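Local atomic coordinates of Exo-poly-alpha-D-galacturonosidase (Thermotoga maritima, PDB entry 3JUR), a protein that probably hydrolyses the alpha-1,4 links of polygalacturonate, the backbone of pectin, releasing sugar from chain ends. Residues Gly131-Ser136 against Ser191-Tyr196; Val206-Ser211 against Ile229-Thr234; Cys254-Gly259 against Asn288-Gln293. All coordinates share one frame; numbering follows the deposited sequence.

Interaction 1 of 3, residues Gly131-Ser136 against Ser191-Tyr196; sequences GVLDGS and SFVQFY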
loop_
_atom_site.group_PDB
_atom_site.type_symbol
_atom_site.label_atom_id
_atom_site.label_comp_id
_atom_site.label_asym_id
_atom_site.label_seq_id
_atom_site.Cartn_x
_atom_site.Cartn_y
_atom_site.Cartn_z
ATOM N N GLY D 131 -16.026 43.814 13.880
ATOM C CA GLY D 131 -16.455 44.584 12.721
ATOM C C GLY D 131 -15.597 44.344 11.496
ATOM O O GLY D 131 -14.822 43.392 11.452
ATOM N N VAL D 132 -15.725 45.227 10.505
ATOM C CA VAL D 132 -15.104 45.027 9.197
ATOM C C VAL D 132 -14.164 46.176 8.825
ATOM O O VAL D 132 -14.475 47.354 9.051
ATOM C CB VAL D 132 -16.194 44.848 8.096
ATOM C CG1 VAL D 132 -15.576 44.649 6.709
ATOM C CG2 VAL D 132 -17.127 43.687 8.447
ATOM N N LEU D 133 -13.012 45.822 8.266
ATOM C CA LEU D 133 -12.146 46.791 7.600
ATOM C C LEU D 133 -12.271 46.563 6.095
ATOM O O LEU D 133 -11.955 45.484 5.582
ATOM C CB LEU D 133 -10.692 46.658 8.067
ATOM C CG LEU D 133 -10.394 46.665 9.576
ATOM C CD1 LEU D 133 -8.903 46.518 9.813
ATOM C CD2 LEU D 133 -10.927 47.912 10.293
ATOM N N ASP D 134 -12.764 47.580 5.398
ATOM C CA ASP D 134 -13.064 47.475 3.969
ATOM C C ASP D 134 -12.192 48.456 3.178
ATOM O O ASP D 134 -12.434 49.666 3.187
ATOM C CB ASP D 134 -14.561 47.730 3.745
ATOM C CG ASP D 134 -14.970 47.692 2.278
ATOM O OD1 ASP D 134 -14.131 47.420 1.383
ATOM O OD2 ASP D 134 -16.163 47.939 2.027
ATOM N N GLY D 135 -11.175 47.919 2.508
ATOM C CA GLY D 135 -10.204 48.725 1.771
ATOM C C GLY D 135 -10.697 49.323 0.467
ATOM O O GLY D 135 -10.000 50.143 -0.139
ATOM N N SER D 136 -11.886 48.897 0.038
ATOM C CA SER D 136 -12.552 49.378 -1.178
ATOM C C SER D 136 -11.800 49.138 -2.494
ATOM O O SER D 136 -12.089 49.795 -3.502
ATOM C CB SER D 136 -12.944 50.859 -1.054
ATOM O OG SER D 136 -13.829 51.062 0.033
ATOM N N SER D 191 0.215 48.707 1.544
ATOM C CA SER D 191 -0.336 47.624 2.369
ATOM C C SER D 191 -1.652 48.089 3.008
ATOM O O SER D 191 -1.926 49.294 3.068
ATOM C CB SER D 191 0.656 47.217 3.460
ATOM O OG SER D 191 1.804 46.571 2.928
ATOM N N PHE D 192 -2.472 47.144 3.464
ATOM C CA PHE D 192 -3.707 47.490 4.160
ATOM C C PHE D 192 -3.386 47.913 5.605
ATOM O O PHE D 192 -3.373 49.099 5.915
ATOM C CB PHE D 192 -4.705 46.324 4.122
ATOM C CG PHE D 192 -6.136 46.710 4.425
ATOM C CD1 PHE D 192 -7.179 46.132 3.707
ATOM C CD2 PHE D 192 -6.447 47.632 5.427
ATOM C CE1 PHE D 192 -8.506 46.466 3.976
ATOM C CE2 PHE D 192 -7.771 47.968 5.710
ATOM C CZ PHE D 192 -8.803 47.386 4.978
ATOM N N VAL D 193 -3.119 46.938 6.473
ATOM C CA VAL D 193 -2.754 47.216 7.862
ATOM C C VAL D 193 -1.244 47.019 8.025
ATOM O O VAL D 193 -0.724 45.933 7.766
ATOM C CB VAL D 193 -3.537 46.298 8.858
ATOM C CG1 VAL D 193 -3.154 46.602 10.308
ATOM C CG2 VAL D 193 -5.048 46.425 8.664
ATOM N N GLN D 194 -0.543 48.071 8.439
ATOM C CA GLN D 194 0.908 47.998 8.589
ATOM C C GLN D 194 1.370 48.566 9.921
ATOM O O GLN D 194 1.052 49.700 10.272
ATOM C CB GLN D 194 1.630 48.684 7.418
ATOM C CG GLN D 194 3.147 48.416 7.360
ATOM C CD GLN D 194 3.812 49.004 6.119
ATOM O OE1 GLN D 194 4.059 50.209 6.035
ATOM N NE2 GLN D 194 4.113 48.144 5.152
ATOM N N PHE D 195 2.094 47.737 10.667
ATOM C CA PHE D 195 2.800 48.151 11.870
ATOM C C PHE D 195 4.278 48.161 11.515
ATOM O O PHE D 195 4.845 47.121 11.162
ATOM C CB PHE D 195 2.544 47.162 13.016
ATOM C CG PHE D 195 1.089 46.996 13.361
ATOM C CD1 PHE D 195 0.470 47.866 14.258
ATOM C CD2 PHE D 195 0.333 45.969 12.788
ATOM C CE1 PHE D 195 -0.881 47.729 14.576
ATOM C CE2 PHE D 195 -1.021 45.821 13.102
ATOM C CZ PHE D 195 -1.629 46.711 13.997
ATOM N N TYR D 196 4.895 49.333 11.592
ATOM C CA TYR D 196 6.301 49.491 11.213
ATOM C C TYR D 196 7.169 49.780 12.436
ATOM O O TYR D 196 6.997 50.808 13.104
ATOM C CB TYR D 196 6.455 50.596 10.164
ATOM C CG TYR D 196 7.509 50.290 9.133
ATOM C CD1 TYR D 196 7.160 49.772 7.882
ATOM C CD2 TYR D 196 8.859 50.494 9.410
ATOM C CE1 TYR D 196 8.133 49.476 6.927
ATOM C CE2 TYR D 196 9.839 50.205 8.468
ATOM C CZ TYR D 196 9.474 49.699 7.230
ATOM O OH TYR D 196 10.450 49.406 6.309
#
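Two parts of the chain meet inside the parallel beta-helix, the fold of family 28 glycoside hydrolases. Strand 132-134 belongs to one wall, and Phe192, just before strand 193-196, sends its ring across the interior to it. The tight part is the tip of Phe192. Its CG is anti to the backbone N (chi1 -162°), which drives the ring toward the end of the facing strand. Phe192 CE1 lies 3.4 Å from Gly135 N, and Phe192 CZ 3.7 Å from Leu133 CB. Asp134 N sits at the ring edge, in its plane. A beta carbon on Gly135 would fall about 2.9 Å from Phe192 CE1, too close to fit. Ile208 and Ser211, farther along the same coil as Phe192, also touch the ring. The looser part is at Val193. There Leu133 CD1 meets Val193 CG2 at 4.0 Å, the two side chains crossing at about a right angle, and Ile127 also packs on Val193. Asp134 points away from Phe192 and forms a salt bridge with Lys89 through OD2. Its OD1 takes a hydrogen bond from Asn210 and closes an Asx turn, with Ser136 N 3.0 Å from Asp134 OD1, above the carboxylate plane.

Interaction 2 of 3, residues Val206-Ser211 against Ile229-Thr234; sequences VKIINS and IEISST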
loop_
_atom_site.group_PDB
_atom_site.type_symbol
_atom_site.label_atom_id
_atom_site.label_comp_id
_atom_site.label_asym_id
_atom_site.label_seq_id
_atom_site.Cartn_x
_atom_site.Cartn_y
_atom_site.Cartn_z
ATOM N N VAL D 206 -11.563 41.139 13.867
ATOM C CA VAL D 206 -12.040 41.833 12.663
ATOM C C VAL D 206 -12.019 40.997 11.382
ATOM O O VAL D 206 -11.232 40.058 11.245
ATOM C CB VAL D 206 -11.271 43.160 12.428
ATOM C CG1 VAL D 206 -11.518 44.133 13.575
ATOM C CG2 VAL D 206 -9.774 42.903 12.231
ATOM N N LYS D 207 -12.909 41.341 10.458
ATOM C CA LYS D 207 -12.878 40.823 9.099
ATOM C C LYS D 207 -12.226 41.861 8.184
ATOM O O LYS D 207 -12.467 43.067 8.331
ATOM C CB LYS D 207 -14.295 40.507 8.606
ATOM C CG LYS D 207 -14.329 39.786 7.266
ATOM C CD LYS D 207 -15.744 39.566 6.774
ATOM C CE LYS D 207 -15.732 38.723 5.518
ATOM N NZ LYS D 207 -17.103 38.463 5.007
ATOM N N ILE D 208 -11.404 41.394 7.246
ATOM C CA ILE D 208 -10.724 42.273 6.282
ATOM C C ILE D 208 -11.062 41.885 4.844
ATOM O O ILE D 208 -10.817 40.748 4.431
ATOM C CB ILE D 208 -9.188 42.263 6.477
ATOM C CG1 ILE D 208 -8.819 42.802 7.867
ATOM C CG2 ILE D 208 -8.491 43.084 5.378
ATOM C CD1 ILE D 208 -7.395 42.523 8.269
ATOM N N ILE D 209 -11.613 42.850 4.100
ATOM C CA ILE D 209 -12.068 42.679 2.711
ATOM C C ILE D 209 -11.519 43.768 1.768
ATOM O O ILE D 209 -11.103 44.852 2.218
ATOM C CB ILE D 209 -13.631 42.659 2.599
ATOM C CG1 ILE D 209 -14.249 43.988 3.066
ATOM C CG2 ILE D 209 -14.225 41.493 3.387
ATOM C CD1 ILE D 209 -15.771 44.043 2.946
ATOM N N ASN D 210 -11.526 43.469 0.464
ATOM C CA ASN D 210 -11.185 44.431 -0.585
ATOM C C ASN D 210 -9.853 45.141 -0.313
ATOM O O ASN D 210 -9.783 46.378 -0.298
ATOM C CB ASN D 210 -12.304 45.479 -0.780
ATOM C CG ASN D 210 -13.693 44.863 -0.937
ATOM O OD1 ASN D 210 -13.908 43.952 -1.736
ATOM N ND2 ASN D 210 -14.652 45.391 -0.192
ATOM N N SER D 211 -8.806 44.352 -0.095
ATOM C CA SER D 211 -7.482 44.888 0.204
ATOM C C SER D 211 -6.774 45.355 -1.069
ATOM O O SER D 211 -6.840 44.670 -2.101
ATOM C CB SER D 211 -6.638 43.839 0.918
ATOM O OG SER D 211 -5.318 44.304 1.151
ATOM N N ILE D 229 -9.205 36.498 13.459
ATOM C CA ILE D 229 -9.585 37.395 12.372
ATOM C C ILE D 229 -9.990 36.608 11.124
ATOM O O ILE D 229 -9.672 35.424 10.991
ATOM C CB ILE D 229 -8.460 38.402 12.009
ATOM C CG1 ILE D 229 -7.264 37.686 11.380
ATOM C CG2 ILE D 229 -8.046 39.227 13.224
ATOM C CD1 ILE D 229 -6.572 38.496 10.334
ATOM N N GLU D 230 -10.709 37.268 10.221
ATOM C CA GLU D 230 -10.984 36.694 8.921
ATOM C C GLU D 230 -10.464 37.581 7.802
ATOM O O GLU D 230 -10.805 38.763 7.734
ATOM C CB GLU D 230 -12.475 36.426 8.722
ATOM C CG GLU D 230 -12.747 35.733 7.382
ATOM C CD GLU D 230 -14.212 35.488 7.082
ATOM O OE1 GLU D 230 -15.070 35.738 7.954
ATOM O OE2 GLU D 230 -14.499 35.022 5.961
ATOM N N ILE D 231 -9.629 37.000 6.940
ATOM C CA ILE D 231 -9.230 37.634 5.689
ATOM C C ILE D 231 -10.062 37.041 4.567
ATOM O O ILE D 231 -10.111 35.814 4.394
ATOM C CB ILE D 231 -7.734 37.387 5.341
ATOM C CG1 ILE D 231 -6.798 37.814 6.484
ATOM C CG2 ILE D 231 -7.367 38.073 4.015
ATOM C CD1 ILE D 231 -6.751 39.278 6.733
ATOM N N SER D 232 -10.702 37.916 3.800
ATOM C CA SER D 232 -11.458 37.516 2.625
ATOM C C SER D 232 -11.249 38.548 1.518
ATOM O O SER D 232 -12.017 39.501 1.391
ATOM C CB SER D 232 -12.935 37.371 2.969
ATOM O OG SER D 232 -13.674 37.007 1.824
ATOM N N SER D 233 -10.190 38.352 0.734
ATOM C CA SER D 233 -9.802 39.283 -0.322
ATOM C C SER D 233 -8.967 38.543 -1.353
ATOM O O SER D 233 -7.882 38.050 -1.047
ATOM C CB SER D 233 -9.009 40.455 0.265
ATOM O OG SER D 233 -8.991 41.553 -0.622
ATOM N N THR D 234 -9.474 38.458 -2.578
ATOM C CA THR D 234 -8.868 37.579 -3.583
ATOM C C THR D 234 -8.266 38.294 -4.799
ATOM O O THR D 234 -8.097 37.692 -5.868
ATOM C CB THR D 234 -9.859 36.487 -4.037
ATOM O OG1 THR D 234 -11.066 37.100 -4.501
ATOM C CG2 THR D 234 -10.178 35.539 -2.874
HETATM O O HOH W 1 -16.985 37.665 2.448
HETATM O O HOH W 2 -12.843 41.201 -0.309
#
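This is parallel strand pairing between consecutive coils, strand 207-209 lying beside residues 230-233 in one wall of the fold. The segment axes are 4.7 Å apart and 13° from parallel. Glu230 N donates to Val206 O, and Ile208 N donates to Glu230 O at 2.7 Å, nearly along the C=O axis. Ser232 N then reaches Ile208 O at 2.9 Å, almost straight (173°). Stacking of like positions on neighbouring coils is a feature of the parallel beta-helix, and both faces have it here. On the inner face Ile208 and Ile231 lie side by side, CD1 of Ile208 touching CD1 of Ile231 at 3.6 Å. On the outer face Lys207, extended throughout, runs alongside Glu230. Lys207 CE rests 3.9 Å from Glu230 CD, but Lys207 NZ is 4.4 Å from Glu230 OE2, beyond a salt bridge. NZ donates instead to a water that bonds weakly to Ser232 OG. An alanine here would lack the chain beyond CB and its amino group, and would probably leave Glu230 less well covered, its charge less balanced and the water less firmly held. Past the bond to Ile208 O, water and a side chain take over from the direct backbone bonds. A second water accepts from Asn210 N and donates to Ser232 O. Ser233 OG, also bonded to Asn238, accepts from Ser211 N at 2.9 Å.

Interaction 3 of 3, residues Cys254-Gly259 against Asn288-Gln293; sequences CRFDTG and NLVISQ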
loop_
_atom_site.group_PDB
_atom_site.type_symbol
_atom_site.label_atom_id
_atom_site.label_comp_id
_atom_site.label_asym_id
_atom_site.label_seq_id
_atom_site.Cartn_x
_atom_site.Cartn_y
_atom_site.Cartn_z
ATOM N N CYS D 254 -7.318 31.936 13.034
ATOM C CA CYS D 254 -7.740 32.815 11.939
ATOM C C CYS D 254 -8.345 32.043 10.756
ATOM O O CYS D 254 -8.055 30.857 10.559
ATOM C CB CYS D 254 -6.570 33.684 11.453
ATOM S SG CYS D 254 -5.819 34.749 12.726
ATOM N N ARG D 255 -9.177 32.739 9.981
ATOM C CA ARG D 255 -9.774 32.218 8.748
ATOM C C ARG D 255 -9.267 33.021 7.545
ATOM O O ARG D 255 -9.261 34.256 7.586
ATOM C CB ARG D 255 -11.305 32.287 8.821
ATOM C CG ARG D 255 -12.002 32.121 7.469
ATOM C CD ARG D 255 -12.491 30.701 7.220
ATOM N NE ARG D 255 -13.928 30.624 7.470
ATOM C CZ ARG D 255 -14.863 30.469 6.536
ATOM N NH1 ARG D 255 -14.534 30.334 5.255
ATOM N NH2 ARG D 255 -16.142 30.431 6.894
ATOM N N PHE D 256 -8.862 32.316 6.482
ATOM C CA PHE D 256 -8.262 32.931 5.290
ATOM C C PHE D 256 -8.909 32.494 3.981
ATOM O O PHE D 256 -9.096 31.298 3.730
ATOM C CB PHE D 256 -6.778 32.567 5.160
ATOM C CG PHE D 256 -5.927 32.976 6.328
ATOM C CD1 PHE D 256 -5.258 34.197 6.321
ATOM C CD2 PHE D 256 -5.754 32.118 7.408
ATOM C CE1 PHE D 256 -4.455 34.570 7.394
ATOM C CE2 PHE D 256 -4.946 32.468 8.478
ATOM C CZ PHE D 256 -4.304 33.705 8.481
ATOM N N ASP D 257 -9.216 33.485 3.150
ATOM C CA ASP D 257 -9.460 33.301 1.730
ATOM C C ASP D 257 -8.662 34.413 1.033
ATOM O O ASP D 257 -9.047 35.592 1.097
ATOM C CB ASP D 257 -10.949 33.420 1.424
ATOM C CG ASP D 257 -11.288 33.084 -0.022
ATOM O OD1 ASP D 257 -10.388 32.705 -0.805
ATOM O OD2 ASP D 257 -12.477 33.196 -0.368
ATOM N N THR D 258 -7.542 34.041 0.409
ATOM C CA THR D 258 -6.572 35.033 -0.078
ATOM C C THR D 258 -6.300 34.949 -1.573
ATOM O O THR D 258 -6.436 33.890 -2.174
ATOM C CB THR D 258 -5.231 34.956 0.689
ATOM O OG1 THR D 258 -4.666 33.641 0.573
ATOM C CG2 THR D 258 -5.430 35.280 2.151
ATOM N N GLY D 259 -5.914 36.079 -2.161
ATOM C CA GLY D 259 -5.614 36.167 -3.588
ATOM C C GLY D 259 -4.202 35.728 -3.924
ATOM O O GLY D 259 -3.891 35.453 -5.076
ATOM N N ASN D 288 -5.264 27.475 12.581
ATOM C CA ASN D 288 -5.871 28.320 11.554
ATOM C C ASN D 288 -6.595 27.515 10.494
ATOM O O ASN D 288 -6.355 26.312 10.338
ATOM C CB ASN D 288 -4.822 29.197 10.871
ATOM C CG ASN D 288 -4.102 30.096 11.839
ATOM O OD1 ASN D 288 -4.668 31.064 12.347
ATOM N ND2 ASN D 288 -2.840 29.790 12.093
ATOM N N LEU D 289 -7.469 28.201 9.759
ATOM C CA LEU D 289 -8.255 27.583 8.708
ATOM C C LEU D 289 -8.178 28.404 7.425
ATOM O O LEU D 289 -8.569 29.571 7.403
ATOM C CB LEU D 289 -9.713 27.407 9.156
ATOM C CG LEU D 289 -10.735 26.874 8.142
ATOM C CD1 LEU D 289 -10.347 25.468 7.627
ATOM C CD2 LEU D 289 -12.147 26.880 8.716
ATOM N N VAL D 290 -7.646 27.792 6.370
ATOM C CA VAL D 290 -7.638 28.409 5.049
ATOM C C VAL D 290 -8.576 27.606 4.152
ATOM O O VAL D 290 -8.333 26.432 3.896
ATOM C CB VAL D 290 -6.208 28.450 4.425
ATOM C CG1 VAL D 290 -6.213 29.192 3.062
ATOM C CG2 VAL D 290 -5.207 29.089 5.387
ATOM N N ILE D 291 -9.661 28.223 3.699
ATOM C CA ILE D 291 -10.490 27.609 2.652
ATOM C C ILE D 291 -10.467 28.568 1.476
ATOM O O ILE D 291 -11.162 29.588 1.473
ATOM C CB ILE D 291 -11.942 27.306 3.102
ATOM C CG1 ILE D 291 -11.949 26.431 4.362
ATOM C CG2 ILE D 291 -12.730 26.656 1.958
ATOM C CD1 ILE D 291 -13.342 26.216 4.976
ATOM N N SER D 292 -9.629 28.251 0.495
ATOM C CA SER D 292 -9.275 29.233 -0.517
ATOM C C SER D 292 -8.711 28.611 -1.790
ATOM O O SER D 292 -7.531 28.263 -1.857
ATOM C CB SER D 292 -8.271 30.228 0.078
ATOM O OG SER D 292 -7.980 31.269 -0.832
ATOM N N GLN D 293 -9.566 28.482 -2.798
ATOM C CA GLN D 293 -9.145 28.099 -4.141
ATOM C C GLN D 293 -8.050 29.035 -4.670
ATOM O O GLN D 293 -7.087 28.586 -5.306
ATOM C CB GLN D 293 -10.346 28.128 -5.085
ATOM C CG GLN D 293 -10.014 27.782 -6.519
ATOM C CD GLN D 293 -10.428 26.381 -6.879
ATOM O OE1 GLN D 293 -11.490 26.180 -7.486
ATOM N NE2 GLN D 293 -9.603 25.390 -6.506
HETATM O O HOH W 3 -12.230 31.023 3.927
#
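Strands 255-258 and 280-291 are parallel neighbours on consecutive coils of the beta-helix, and here the last residues of the longer strand pair with the shorter one. Leu289 N donates to Cys254 O at 2.8 Å, nearly along the C=O axis, and Phe256 N donates to Leu289 O. The bond from Ile291 N to Phe256 O is weak. An asparagine secures the start. Asn288 OD1 offers a lone pair, in the carbonyl plane, to Cys254 N at 2.9 Å, while its ND2 bonds Asn317 and the backbone of Ile251. Inside, Phe256 CD2 touches Val290 CG2 at 3.7 Å, and Asn288 CB lies at the ring edge. Outside, Arg255 bends at chi2 and chi3 beside Leu289. Arg255 NH1 donates to a water at 2.7 Å, and this water is placed to donate to Ile291 O. Beyond the weak bond, Ser292 OG donates to the anti lone pair of Asp257 OD1, 2.8 Å away. Leu289 of the second subunit packs on Arg255, and Met320 of that subunit packs on Leu289. Strand 224-233 lies next to 255-258, with Ile231 on Phe256, and strand 309-320 lies next to 280-291, with Tyr319 on Val290.

In the fold
The three contacts follow one another along the chain and along the axis of the beta-helix. Interactions 1 and 2 have centres 9 Å apart and share a wall: strands 132-134 and 207-209 are neighbours, with Leu133 N 2.8 Å from Lys207 O, a probable hydrogen bond. All three join successive coils; interaction 1 does so through side chains across the interior, the other two by parallel strand pairing within a wall. Interactions 2 and 3 have centres 10 Å apart. They join through strands 224-233 and 255-258, where Asp257 N lies 2.8 Å from Ile231 O, a probable hydrogen bond. Interactions 1 and 3 do not touch; their centres are about 17 Å apart. Of the three, interaction 3 alone reaches another subunit.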